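Local atomic coordinates of endoglucanase (Clostridium thermocellum, PDB entry 2YIK), a protein that probably hydrolyses internal beta-1,4-glucosidic bonds of cellulose as a family 9 glycoside hydrolase. Residues Lys122-Pro126 with Tyr272-Ser276; Leu125-Tyr129 with His316-Val321; Phe141-Ala147 with Ala510-Arg514; Ala399-Leu404 with Tyr417-Ala421. All coordinates share one frame; numbering follows the deposited sequence.

Interaction 1 of 4, residues Lys122-Pro126 with Tyr272-Ser276; sequences KFGLP and YYGSS
Phe123 and Tyr273 both carry CG anti to their own carbonyl carbon (chi1 -67° and -76°), and from opposite segments this turns their rings into each other. The side chains cross at about a right angle, and the ring planes stand 53° apart. Tyr273 CD2 lies over one face of the Phe123 ring, offset toward the rim, and the closest approach is 3.5 Å between Phe123 CD2 and Tyr273 CE2. At its far end the phenylalanine ring reaches the base of the preceding residue, Tyr272, with Phe123 CZ 3.7 Å from Tyr272 CB, so three aromatic residues form one cluster. Proline suits the first turn of a helix, where its missing N-H costs no bond, and Pro126 offers its ring to Tyr273: Pro126 CG sits 3.5 Å from the centroid of the tyrosine ring, almost straight above its centre, a CH-pi contact. Further along, Leu125 sends one methyl to a serine, Leu125 CD2 lying 3.6 Å from Ser275 OG.

No hydrogen bond joins the two segments. Tyrosine suits this half-buried loop because each ring can pack against apolar groups while its hydroxyl bonds elsewhere, Tyr273 OH to Asp116 and Tyr272 OH to Asp188; Ser275 OG similarly bonds Asp217. A bound calcium ion lies about 4 Å from the Ser275 side chain, and the side chain of Tyr272 is about 10 Å from that of His451, the predicted active-site residue. The contact thus lays the loop between helices 238-257 and 279-293 against the junction of strand 122-123 and helix 124-140, with strand 177-184 beside Phe123, helix 216-233 against Leu125 and helix 499-516 meeting Pro126 and Tyr273.

Interaction 2 of 4, residues Leu125-Tyr129 with His316-Val321; sequences LPEAY and HCWNDV
A type I beta turn from Cys317 to Asp320, in the loop leading into helix 322-336, packs its backbone on the Tyr129 ring, which stands out from the first turns of helix 124-140. The turn is closed by Asp320 N to Cys317 O, and Cys317 N to Asp320 O adds a second bond. Trp318 N lies over one face of the tyrosine ring, offset toward the rim and 3.3 Å from Tyr129 CD2. Val321 CG1 meets the edge of the same ring, 4.0 Å from Tyr129 CD2. Tyr129 CG is anti to its backbone N (chi1 165°), which extends the ring across the turn until Tyr129 OH comes 3.4 Å from His316 CD2. The two rings meet obliquely, planes 39° apart; a histidine is apt here because its NE2 bonds Thr133 of helix 124-140, one turn beyond Tyr129.

The indole of Trp318 goes to Leu125 instead: Leu125 CD2 touches its edge at Trp318 CE3, 3.8 Å away. With no direct hydrogen bond between the segments, a water links them, donating to Leu125 O at 3.1 Å and to Trp318 O at 3.0 Å, and so serves two carbonyls at once.

The contact lies near the centre of the chain. Helix 499-516 packs against Tyr129, Pro126 and Trp318, while helix 216-233 covers Leu125 and Ala128.

Interaction 3 of 4, residues Phe141-Ala147 with Ala510-Arg514; sequences FKDQFRA and AGLYR
Phe141 and Ala510 form the tight end of this contact, and Arg514 carries it outward to water. Ala510 CB touches two phenylalanines, 3.7 Å from Phe141 CB and 3.6 Å from Phe145 CE1. Gly511 CA lies over the centre of the Phe141 ring, 3.7 Å from the centroid, a CH-pi contact; having no side chain, glycine lets the helix backbone come down onto the ring. Gln144 CG rests 3.3 Å from Ala510 O and also meets the edge of the Tyr513 ring.

Toward the surface the chemistry turns polar. The chain of Arg514 is extended from CG to NE, whereas Gln144 bends at chi2, bringing its amide across the arginine. Arg514 NH1 donates to Gln144 OE1 at 2.9 Å, a bent bond of 137° with the amide and guanidinium planes 74° apart. Asp143 OD2 stays 4.1 Å from Arg514 NH1, beyond a salt bridge. One water joins Asp143 OD2 to Arg514 NH2, its Asp143 leg modelled short; another bridges Asp143 N and Arg514 NH1. Arg514 NE forms a salt bridge with Asp412. Short helix 142-147, just after helix 124-140, packs crosswise on helix 499-516 (axes of 142-147 and 510-514 at 84°, 8.7 Å apart), within a domain that, as in family 9, is built on an (alpha/alpha)6 barrel.

Interaction 4 of 4, residues Ala399-Leu404 with Tyr417-Ala421; sequences AQLIAL and YANWA
Ala403 and Ala421 sit at the centre of an almost wholly apolar contact, their CB atoms 4.2 Å apart. Small methyls on both helices allow the axes of 399-404 and 417-421 to approach to 8.4 Å, running nearly antiparallel at 150°. Ala403 CB also meets Tyr417 CB at 3.9 Å. Toward one end of the interface Leu404 reaches Ala418, Leu404 CD2 to Ala418 CB 3.8 Å; toward the other, Ala399 CB touches the edge of the Trp420 ring at Trp420 CH2, 3.7 Å away. With chi1 at 169°, Trp420 points its indole back from the backbone N toward the neighbouring helix, where its broad edge spans the turn from Ala399 to Ala403.

Polar groups pass by without bonding across the contact. Gln400 lays its aliphatic part along Ala421, Gln400 CG lying 4.0 Å from Ala421 CB, but Gln400 OE1 and Ala421 O are both acceptors; Gln400 NE2 instead bonds Asn396 on its own helix. The Tyr417 ring leads away from the contact, and its hydroxyl bonds Asp370.

Helices 392-408 and 416-428 are thus joined as a helical hairpin. Helix 363-373 lies against Ala399, Tyr417 and Trp420, and helix 499-516 packs on Gln400, Leu401 and Leu404.

How the interactions relate
Interactions 1 and 2 share Leu125 and Pro126 at the start of helix 124-140 and touch directly, Tyr273 packing against Trp318 while Ser276 OG and Asn319 ND2 probably hydrogen-bond. Interaction 2 is the more deeply buried, and a water there serves backbone carbonyls; interaction 1 is partly buried and relies on aromatic rings. Interactions 3 and 4, centred 14 Å apart, meet where Leu404 packs on Gly511 and Leu401 on Phe141. Interaction 4 is buried and built on alanines, while interaction 3 reaches the surface with an arginine, a glutamine and waters. Helix 499-516, which carries segment 510-514 of interaction 3, also borders the other three contacts.

Interaction 1 of 4, residues Lys122-Pro126 with Tyr272-Ser276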
loop_
_atom_site.group_PDB
_atom_site.type_symbol
_atom_site.label_atom_id
_atom_site.label_comp_id
_atom_site.label_asym_id
_atom_site.label_seq_id
_atom_site.Cartn_x
_atom_site.Cartn_y
_atom_site.Cartn_z
ATOM N N LYS A 122 11.528 1.155 -7.277
ATOM C CA LYS A 122 10.770 0.450 -6.258
ATOM C C LYS A 122 11.154 1.115 -4.937
ATOM O O LYS A 122 12.248 0.895 -4.425
ATOM C CB LYS A 122 11.125 -1.048 -6.244
ATOM C CG LYS A 122 10.784 -1.767 -7.561
ATOM C CD LYS A 122 10.958 -3.292 -7.501
ATOM C CE LYS A 122 12.417 -3.724 -7.330
ATOM N NZ LYS A 122 12.597 -5.190 -7.582
ATOM N N PHE A 123 10.264 1.964 -4.420
ATOM C CA PHE A 123 10.488 2.676 -3.161
ATOM C C PHE A 123 9.834 1.883 -2.036
ATOM O O PHE A 123 8.661 1.524 -2.125
ATOM C CB PHE A 123 9.887 4.081 -3.230
ATOM C CG PHE A 123 10.586 5.007 -4.206
ATOM C CD1 PHE A 123 11.787 5.634 -3.867
ATOM C CD2 PHE A 123 10.017 5.281 -5.445
ATOM C CE1 PHE A 123 12.407 6.530 -4.750
ATOM C CE2 PHE A 123 10.623 6.172 -6.336
ATOM C CZ PHE A 123 11.821 6.800 -5.988
ATOM N N GLY A 124 10.599 1.626 -0.977
ATOM C CA GLY A 124 10.116 0.832 0.139
ATOM C C GLY A 124 8.915 1.278 0.951
ATOM O O GLY A 124 8.047 0.457 1.260
ATOM N N LEU A 125 8.853 2.556 1.313
ATOM C CA LEU A 125 7.737 3.029 2.117
ATOM C C LEU A 125 6.401 2.859 1.402
ATOM O O LEU A 125 5.489 2.254 1.954
ATOM C CB LEU A 125 7.950 4.488 2.550
ATOM C CG LEU A 125 7.059 5.010 3.687
ATOM C CD1 LEU A 125 6.934 3.959 4.786
ATOM C CD2 LEU A 125 7.655 6.301 4.242
ATOM N N PRO A 126 6.255 3.392 0.175
ATOM C CA PRO A 126 4.947 3.182 -0.460
ATOM C C PRO A 126 4.731 1.733 -0.941
ATOM O O PRO A 126 3.590 1.285 -1.068
ATOM C CB PRO A 126 4.944 4.192 -1.606
ATOM C CG PRO A 126 6.409 4.316 -1.965
ATOM C CD PRO A 126 7.094 4.320 -0.610
ATOM N N TYR A 272 11.602 12.021 -3.343
ATOM C CA TYR A 272 10.438 11.327 -3.871
ATOM C C TYR A 272 9.463 10.846 -2.811
ATOM O O TYR A 272 8.248 10.958 -2.980
ATOM C CB TYR A 272 10.922 10.174 -4.755
ATOM C CG TYR A 272 11.888 10.647 -5.817
ATOM C CD1 TYR A 272 11.439 11.396 -6.905
ATOM C CD2 TYR A 272 13.262 10.429 -5.689
ATOM C CE1 TYR A 272 12.327 11.927 -7.836
ATOM C CE2 TYR A 272 14.162 10.956 -6.615
ATOM C CZ TYR A 272 13.685 11.708 -7.685
ATOM O OH TYR A 272 14.558 12.259 -8.599
ATOM N N TYR A 273 10.001 10.313 -1.719
ATOM C CA TYR A 273 9.180 9.836 -0.615
ATOM C C TYR A 273 9.807 10.227 0.718
ATOM O O TYR A 273 10.498 9.433 1.357
ATOM C CB TYR A 273 8.980 8.316 -0.706
ATOM C CG TYR A 273 7.974 7.932 -1.767
ATOM C CD1 TYR A 273 6.600 8.041 -1.529
ATOM C CD2 TYR A 273 8.392 7.546 -3.039
ATOM C CE1 TYR A 273 5.667 7.784 -2.539
ATOM C CE2 TYR A 273 7.471 7.291 -4.055
ATOM C CZ TYR A 273 6.110 7.412 -3.797
ATOM O OH TYR A 273 5.210 7.176 -4.811
ATOM N N GLY A 274 9.566 11.478 1.108
ATOM C CA GLY A 274 10.079 12.009 2.357
ATOM C C GLY A 274 9.202 11.541 3.499
ATOM O O GLY A 274 8.032 11.903 3.584
ATOM N N SER A 275 9.777 10.745 4.390
ATOM C CA SER A 275 9.041 10.181 5.522
ATOM C C SER A 275 8.972 11.084 6.747
ATOM O O SER A 275 9.999 11.526 7.254
ATOM C CB SER A 275 9.668 8.836 5.914
ATOM O OG SER A 275 8.967 8.225 6.980
ATOM N N SER A 276 7.758 11.339 7.228
ATOM C CA SER A 276 7.559 12.188 8.402
ATOM C C SER A 276 7.942 11.494 9.706
ATOM O O SER A 276 8.647 12.070 10.530
ATOM C CB SER A 276 6.104 12.637 8.495
ATOM O OG SER A 276 5.749 13.376 7.345
#

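Interaction 2 of 4, residues Leu125-Tyr129 with His316-Val321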
loop_
_atom_site.group_PDB
_atom_site.type_symbol
_atom_site.label_atom_id
_atom_site.label_comp_id
_atom_site.label_asym_id
_atom_site.label_seq_id
_atom_site.Cartn_x
_atom_site.Cartn_y
_atom_site.Cartn_z
ATOM N N LEU A 125 8.853 2.556 1.313
ATOM C CA LEU A 125 7.737 3.029 2.117
ATOM C C LEU A 125 6.401 2.859 1.402
ATOM O O LEU A 125 5.489 2.254 1.954
ATOM C CB LEU A 125 7.950 4.488 2.550
ATOM C CG LEU A 125 7.059 5.010 3.687
ATOM C CD1 LEU A 125 6.934 3.959 4.786
ATOM C CD2 LEU A 125 7.655 6.301 4.242
ATOM N N PRO A 126 6.255 3.392 0.175
ATOM C CA PRO A 126 4.947 3.182 -0.460
ATOM C C PRO A 126 4.731 1.733 -0.941
ATOM O O PRO A 126 3.590 1.285 -1.068
ATOM C CB PRO A 126 4.944 4.192 -1.606
ATOM C CG PRO A 126 6.409 4.316 -1.965
ATOM C CD PRO A 126 7.094 4.320 -0.610
ATOM N N GLU A 127 5.812 1.002 -1.212
ATOM C CA GLU A 127 5.677 -0.394 -1.650
ATOM C C GLU A 127 4.993 -1.170 -0.509
ATOM O O GLU A 127 4.034 -1.918 -0.729
ATOM C CB GLU A 127 7.058 -1.004 -1.944
ATOM C CG GLU A 127 7.049 -2.434 -2.505
ATOM C CD GLU A 127 6.915 -2.491 -4.029
ATOM O OE1 GLU A 127 7.212 -1.482 -4.697
ATOM O OE2 GLU A 127 6.532 -3.553 -4.565
ATOM N N ALA A 128 5.487 -0.978 0.711
ATOM C CA ALA A 128 4.918 -1.643 1.878
ATOM C C ALA A 128 3.511 -1.116 2.174
ATOM O O ALA A 128 2.638 -1.871 2.588
ATOM C CB ALA A 128 5.825 -1.448 3.098
ATOM N N TYR A 129 3.294 0.181 1.963
ATOM C CA TYR A 129 1.975 0.753 2.211
ATOM C C TYR A 129 0.928 0.125 1.299
ATOM O O TYR A 129 -0.169 -0.202 1.742
ATOM C CB TYR A 129 1.971 2.270 1.995
ATOM C CG TYR A 129 0.575 2.849 1.892
ATOM C CD1 TYR A 129 -0.092 2.908 0.663
ATOM C CD2 TYR A 129 -0.111 3.277 3.031
ATOM C CE1 TYR A 129 -1.403 3.375 0.570
ATOM C CE2 TYR A 129 -1.425 3.745 2.952
ATOM C CZ TYR A 129 -2.067 3.789 1.715
ATOM O OH TYR A 129 -3.366 4.226 1.638
ATOM N N HIS A 316 -5.522 7.817 5.972
ATOM C CA HIS A 316 -4.576 6.736 5.767
ATOM C C HIS A 316 -3.791 6.942 4.451
ATOM O O HIS A 316 -4.403 7.120 3.408
ATOM C CB HIS A 316 -5.375 5.419 5.781
ATOM C CG HIS A 316 -4.542 4.186 5.767
ATOM N ND1 HIS A 316 -3.910 3.680 6.879
ATOM C CD2 HIS A 316 -4.290 3.287 4.763
ATOM C CE1 HIS A 316 -3.317 2.535 6.583
ATOM N NE2 HIS A 316 -3.541 2.285 5.301
ATOM N N CYS A 317 -2.455 6.922 4.490
ATOM C CA CYS A 317 -1.642 7.091 3.271
ATOM C C CYS A 317 -0.210 6.621 3.525
ATOM O O CYS A 317 0.174 6.428 4.677
ATOM C CB CYS A 317 -1.626 8.554 2.817
ATOM S SG CYS A 317 -0.919 9.689 4.020
ATOM N N TRP A 318 0.587 6.460 2.471
ATOM C CA TRP A 318 1.955 5.979 2.653
ATOM C C TRP A 318 2.772 6.736 3.696
ATOM O O TRP A 318 3.636 6.153 4.339
ATOM C CB TRP A 318 2.726 5.956 1.320
ATOM C CG TRP A 318 3.046 7.305 0.730
ATOM C CD1 TRP A 318 2.383 7.932 -0.279
ATOM C CD2 TRP A 318 4.135 8.175 1.107
ATOM N NE1 TRP A 318 2.970 9.147 -0.545
ATOM C CE2 TRP A 318 4.011 9.334 0.296
ATOM C CE3 TRP A 318 5.127 8.116 2.082
ATOM C CZ2 TRP A 318 4.936 10.393 0.394
ATOM C CZ3 TRP A 318 6.034 9.175 2.174
ATOM C CH2 TRP A 318 5.908 10.313 1.354
ATOM N N ASN A 319 2.501 8.023 3.873
ATOM C CA ASN A 319 3.257 8.818 4.840
ATOM C C ASN A 319 2.564 8.980 6.199
ATOM O O ASN A 319 3.027 9.734 7.058
ATOM C CB ASN A 319 3.579 10.192 4.235
ATOM C CG ASN A 319 4.688 10.915 4.979
ATOM O OD1 ASN A 319 5.657 10.297 5.429
ATOM N ND2 ASN A 319 4.563 12.235 5.092
ATOM N N ASP A 320 1.458 8.270 6.396
ATOM C CA ASP A 320 0.736 8.343 7.664
ATOM C C ASP A 320 -0.310 7.244 7.778
ATOM O O ASP A 320 -1.382 7.326 7.184
ATOM C CB ASP A 320 0.044 9.695 7.819
ATOM C CG ASP A 320 -0.529 9.895 9.211
ATOM O OD1 ASP A 320 -0.996 8.911 9.826
ATOM O OD2 ASP A 320 -0.523 11.043 9.689
ATOM N N VAL A 321 -0.001 6.219 8.559
ATOM C CA VAL A 321 -0.922 5.110 8.732
ATOM C C VAL A 321 -1.561 5.083 10.122
ATOM O O VAL A 321 -1.981 4.032 10.605
ATOM C CB VAL A 321 -0.211 3.761 8.437
ATOM C CG1 VAL A 321 0.229 3.727 6.973
ATOM C CG2 VAL A 321 0.996 3.568 9.380
HETATM O O HOH W 1 3.943 3.146 4.439
#

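Interaction 3 of 4, residues Phe141-Ala147 with Ala510-Arg514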
loop_
_atom_site.group_PDB
_atom_site.type_symbol
_atom_site.label_atom_id
_atom_site.label_comp_id
_atom_site.label_asym_id
_atom_site.label_seq_id
_atom_site.Cartn_x
_atom_site.Cartn_y
_atom_site.Cartn_z
ATOM N N PHE A 141 -12.719 -7.438 3.618
ATOM C CA PHE A 141 -13.792 -7.812 2.706
ATOM C C PHE A 141 -13.557 -9.052 1.836
ATOM O O PHE A 141 -13.984 -9.091 0.678
ATOM C CB PHE A 141 -14.128 -6.595 1.825
ATOM C CG PHE A 141 -14.331 -5.311 2.610
ATOM C CD1 PHE A 141 -15.328 -5.219 3.580
ATOM C CD2 PHE A 141 -13.502 -4.208 2.400
ATOM C CE1 PHE A 141 -15.495 -4.046 4.334
ATOM C CE2 PHE A 141 -13.659 -3.032 3.148
ATOM C CZ PHE A 141 -14.658 -2.953 4.116
ATOM N N LYS A 142 -12.912 -10.073 2.399
ATOM C CA LYS A 142 -12.638 -11.305 1.653
ATOM C C LYS A 142 -13.917 -11.894 1.032
ATOM O O LYS A 142 -13.889 -12.404 -0.085
ATOM C CB LYS A 142 -11.969 -12.355 2.562
ATOM C CG LYS A 142 -11.141 -13.411 1.789
ATOM C CD LYS A 142 -10.655 -14.603 2.643
ATOM C CE LYS A 142 -9.586 -14.258 3.708
ATOM N NZ LYS A 142 -8.857 -12.939 3.554
ATOM N N ASP A 143 -15.036 -11.821 1.751
ATOM C CA ASP A 143 -16.299 -12.359 1.240
ATOM C C ASP A 143 -16.660 -11.791 -0.124
ATOM O O ASP A 143 -17.111 -12.519 -1.004
ATOM C CB ASP A 143 -17.452 -12.068 2.200
ATOM C CG ASP A 143 -17.364 -12.870 3.471
ATOM O OD1 ASP A 143 -16.732 -13.944 3.445
ATOM O OD2 ASP A 143 -17.937 -12.437 4.491
ATOM N N GLN A 144 -16.462 -10.486 -0.288
ATOM C CA GLN A 144 -16.772 -9.811 -1.538
ATOM C C GLN A 144 -15.815 -10.161 -2.667
ATOM O O GLN A 144 -16.232 -10.242 -3.819
ATOM C CB GLN A 144 -16.812 -8.296 -1.330
ATOM C CG GLN A 144 -18.059 -7.799 -0.602
ATOM C CD GLN A 144 -18.177 -8.323 0.826
ATOM O OE1 GLN A 144 -17.284 -8.124 1.650
ATOM N NE2 GLN A 144 -19.293 -8.989 1.125
ATOM N N PHE A 145 -14.538 -10.353 -2.352
ATOM C CA PHE A 145 -13.572 -10.737 -3.380
ATOM C C PHE A 145 -13.987 -12.127 -3.888
ATOM O O PHE A 145 -13.955 -12.409 -5.088
ATOM C CB PHE A 145 -12.156 -10.821 -2.794
ATOM C CG PHE A 145 -11.472 -9.487 -2.623
ATOM C CD1 PHE A 145 -11.716 -8.710 -1.499
ATOM C CD2 PHE A 145 -10.553 -9.029 -3.566
ATOM C CE1 PHE A 145 -11.055 -7.491 -1.312
ATOM C CE2 PHE A 145 -9.885 -7.809 -3.384
ATOM C CZ PHE A 145 -10.139 -7.046 -2.255
ATOM N N ARG A 146 -14.385 -12.988 -2.959
ATOM C CA ARG A 146 -14.802 -14.338 -3.313
ATOM C C ARG A 146 -16.089 -14.330 -4.110
ATOM O O ARG A 146 -16.172 -14.947 -5.171
ATOM C CB ARG A 146 -14.978 -15.188 -2.054
ATOM C CG ARG A 146 -13.654 -15.653 -1.495
ATOM C CD ARG A 146 -13.792 -16.493 -0.242
ATOM N NE ARG A 146 -12.461 -16.903 0.207
ATOM C CZ ARG A 146 -12.211 -17.647 1.285
ATOM N NH1 ARG A 146 -13.214 -18.078 2.049
ATOM N NH2 ARG A 146 -10.952 -17.959 1.597
ATOM N N ALA A 147 -17.089 -13.615 -3.606
ATOM C CA ALA A 147 -18.379 -13.534 -4.280
ATOM C C ALA A 147 -18.228 -13.037 -5.712
ATOM O O ALA A 147 -19.024 -13.399 -6.588
ATOM C CB ALA A 147 -19.323 -12.614 -3.497
ATOM N N ALA A 510 -14.506 -3.204 -2.907
ATOM C CA ALA A 510 -15.010 -4.410 -2.256
ATOM C C ALA A 510 -16.012 -4.044 -1.173
ATOM O O ALA A 510 -17.061 -4.677 -1.049
ATOM C CB ALA A 510 -13.858 -5.209 -1.645
ATOM N N GLY A 511 -15.670 -3.027 -0.385
ATOM C CA GLY A 511 -16.541 -2.588 0.691
ATOM C C GLY A 511 -17.873 -2.061 0.184
ATOM O O GLY A 511 -18.912 -2.292 0.805
ATOM N N LEU A 512 -17.842 -1.339 -0.931
ATOM C CA LEU A 512 -19.066 -0.796 -1.519
ATOM C C LEU A 512 -19.921 -1.925 -2.072
ATOM O O LEU A 512 -21.150 -1.882 -2.002
ATOM C CB LEU A 512 -18.729 0.202 -2.637
ATOM C CG LEU A 512 -18.234 1.554 -2.120
ATOM C CD1 LEU A 512 -17.560 2.326 -3.238
ATOM C CD2 LEU A 512 -19.402 2.331 -1.531
ATOM N N TYR A 513 -19.270 -2.940 -2.628
ATOM C CA TYR A 513 -20.008 -4.069 -3.170
ATOM C C TYR A 513 -20.674 -4.805 -2.014
ATOM O O TYR A 513 -21.785 -5.324 -2.136
ATOM C CB TYR A 513 -19.076 -5.026 -3.908
ATOM C CG TYR A 513 -19.836 -6.153 -4.558
ATOM C CD1 TYR A 513 -20.615 -5.927 -5.694
ATOM C CD2 TYR A 513 -19.831 -7.431 -4.002
ATOM C CE1 TYR A 513 -21.377 -6.955 -6.264
ATOM C CE2 TYR A 513 -20.587 -8.458 -4.556
ATOM C CZ TYR A 513 -21.357 -8.214 -5.685
ATOM O OH TYR A 513 -22.100 -9.237 -6.230
ATOM N N ARG A 514 -19.986 -4.837 -0.881
ATOM C CA ARG A 514 -20.506 -5.502 0.300
ATOM C C ARG A 514 -21.863 -4.959 0.735
ATOM O O ARG A 514 -22.779 -5.725 1.028
ATOM C CB ARG A 514 -19.518 -5.353 1.455
ATOM C CG ARG A 514 -19.951 -6.042 2.745
ATOM C CD ARG A 514 -18.902 -5.873 3.837
ATOM N NE ARG A 514 -19.173 -6.704 5.005
ATOM C CZ ARG A 514 -18.549 -7.848 5.281
ATOM N NH1 ARG A 514 -17.606 -8.306 4.476
ATOM N NH2 ARG A 514 -18.881 -8.540 6.361
HETATM O O HOH W 2 -15.289 -10.528 4.612
HETATM O O HOH W 3 -17.580 -11.017 6.577
#

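Interaction 4 of 4, residues Ala399-Leu404 with Tyr417-Ala421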
loop_
_atom_site.group_PDB
_atom_site.type_symbol
_atom_site.label_atom_id
_atom_site.label_comp_id
_atom_site.label_asym_id
_atom_site.label_seq_id
_atom_site.Cartn_x
_atom_site.Cartn_y
_atom_site.Cartn_z
ATOM N N ALA A 399 -10.322 7.384 2.685
ATOM C CA ALA A 399 -11.385 7.753 3.616
ATOM C C ALA A 399 -12.570 6.823 3.377
ATOM O O ALA A 399 -13.242 6.406 4.318
ATOM C CB ALA A 399 -11.805 9.209 3.399
ATOM N N GLN A 400 -12.828 6.512 2.108
ATOM C CA GLN A 400 -13.920 5.609 1.755
ATOM C C GLN A 400 -13.688 4.255 2.419
ATOM O O GLN A 400 -14.602 3.666 3.003
ATOM C CB GLN A 400 -13.996 5.420 0.234
ATOM C CG GLN A 400 -14.528 6.617 -0.553
ATOM C CD GLN A 400 -14.695 6.297 -2.032
ATOM O OE1 GLN A 400 -15.188 5.224 -2.386
ATOM N NE2 GLN A 400 -14.294 7.224 -2.900
ATOM N N LEU A 401 -12.460 3.758 2.318
ATOM C CA LEU A 401 -12.108 2.476 2.915
ATOM C C LEU A 401 -12.385 2.500 4.412
ATOM O O LEU A 401 -13.064 1.615 4.927
ATOM C CB LEU A 401 -10.634 2.152 2.669
ATOM C CG LEU A 401 -10.120 0.858 3.309
ATOM C CD1 LEU A 401 -10.906 -0.332 2.767
ATOM C CD2 LEU A 401 -8.635 0.696 3.014
ATOM N N ILE A 402 -11.870 3.517 5.103
ATOM C CA ILE A 402 -12.080 3.637 6.547
ATOM C C ILE A 402 -13.570 3.712 6.852
ATOM O O ILE A 402 -14.041 3.120 7.816
ATOM C CB ILE A 402 -11.388 4.896 7.137
ATOM C CG1 ILE A 402 -9.874 4.806 6.921
ATOM C CG2 ILE A 402 -11.737 5.042 8.623
ATOM C CD1 ILE A 402 -9.229 3.678 7.648
ATOM N N ALA A 403 -14.312 4.436 6.023
ATOM C CA ALA A 403 -15.751 4.569 6.225
ATOM C C ALA A 403 -16.453 3.208 6.164
ATOM O O ALA A 403 -17.312 2.904 6.993
ATOM C CB ALA A 403 -16.338 5.501 5.173
ATOM N N LEU A 404 -16.078 2.399 5.177
ATOM C CA LEU A 404 -16.670 1.080 4.980
ATOM C C LEU A 404 -16.243 0.077 6.057
ATOM O O LEU A 404 -17.018 -0.793 6.443
ATOM C CB LEU A 404 -16.318 0.580 3.578
ATOM C CG LEU A 404 -16.897 1.524 2.509
ATOM C CD1 LEU A 404 -16.123 1.415 1.209
ATOM C CD2 LEU A 404 -18.371 1.200 2.310
ATOM N N TYR A 417 -21.834 6.923 6.828
ATOM C CA TYR A 417 -20.439 6.850 6.360
ATOM C C TYR A 417 -20.345 6.115 5.021
ATOM O O TYR A 417 -19.814 6.653 4.048
ATOM C CB TYR A 417 -19.527 6.178 7.402
ATOM C CG TYR A 417 -19.440 6.956 8.698
ATOM C CD1 TYR A 417 -19.444 8.355 8.698
ATOM C CD2 TYR A 417 -19.375 6.299 9.927
ATOM C CE1 TYR A 417 -19.393 9.077 9.882
ATOM C CE2 TYR A 417 -19.322 7.016 11.123
ATOM C CZ TYR A 417 -19.335 8.402 11.095
ATOM O OH TYR A 417 -19.310 9.108 12.281
ATOM N N ALA A 418 -20.865 4.892 4.973
ATOM C CA ALA A 418 -20.855 4.112 3.742
ATOM C C ALA A 418 -21.627 4.843 2.641
ATOM O O ALA A 418 -21.211 4.852 1.485
ATOM C CB ALA A 418 -21.469 2.742 3.986
ATOM N N ASN A 419 -22.759 5.447 3.001
ATOM C CA ASN A 419 -23.558 6.180 2.025
ATOM C C ASN A 419 -22.711 7.307 1.454
ATOM O O ASN A 419 -22.747 7.572 0.251
ATOM C CB ASN A 419 -24.830 6.751 2.665
ATOM C CG ASN A 419 -25.760 5.664 3.172
ATOM O OD1 ASN A 419 -25.750 4.545 2.665
ATOM N ND2 ASN A 419 -26.577 5.994 4.169
ATOM N N TRP A 420 -21.945 7.966 2.321
ATOM C CA TRP A 420 -21.072 9.046 1.883
ATOM C C TRP A 420 -19.985 8.487 0.963
ATOM O O TRP A 420 -19.685 9.063 -0.090
ATOM C CB TRP A 420 -20.407 9.717 3.080
ATOM C CG TRP A 420 -19.301 10.643 2.679
ATOM C CD1 TRP A 420 -19.428 11.913 2.202
ATOM C CD2 TRP A 420 -17.896 10.350 2.679
ATOM N NE1 TRP A 420 -18.188 12.434 1.904
ATOM C CE2 TRP A 420 -17.233 11.497 2.188
ATOM C CE3 TRP A 420 -17.138 9.232 3.047
ATOM C CZ2 TRP A 420 -15.837 11.554 2.054
ATOM C CZ3 TRP A 420 -15.753 9.290 2.914
ATOM C CH2 TRP A 420 -15.118 10.445 2.421
ATOM N N ALA A 421 -19.386 7.372 1.377
ATOM C CA ALA A 421 -18.330 6.735 0.589
ATOM C C ALA A 421 -18.844 6.452 -0.822
ATOM O O ALA A 421 -18.148 6.686 -1.808
ATOM C CB ALA A 421 -17.883 5.434 1.256
#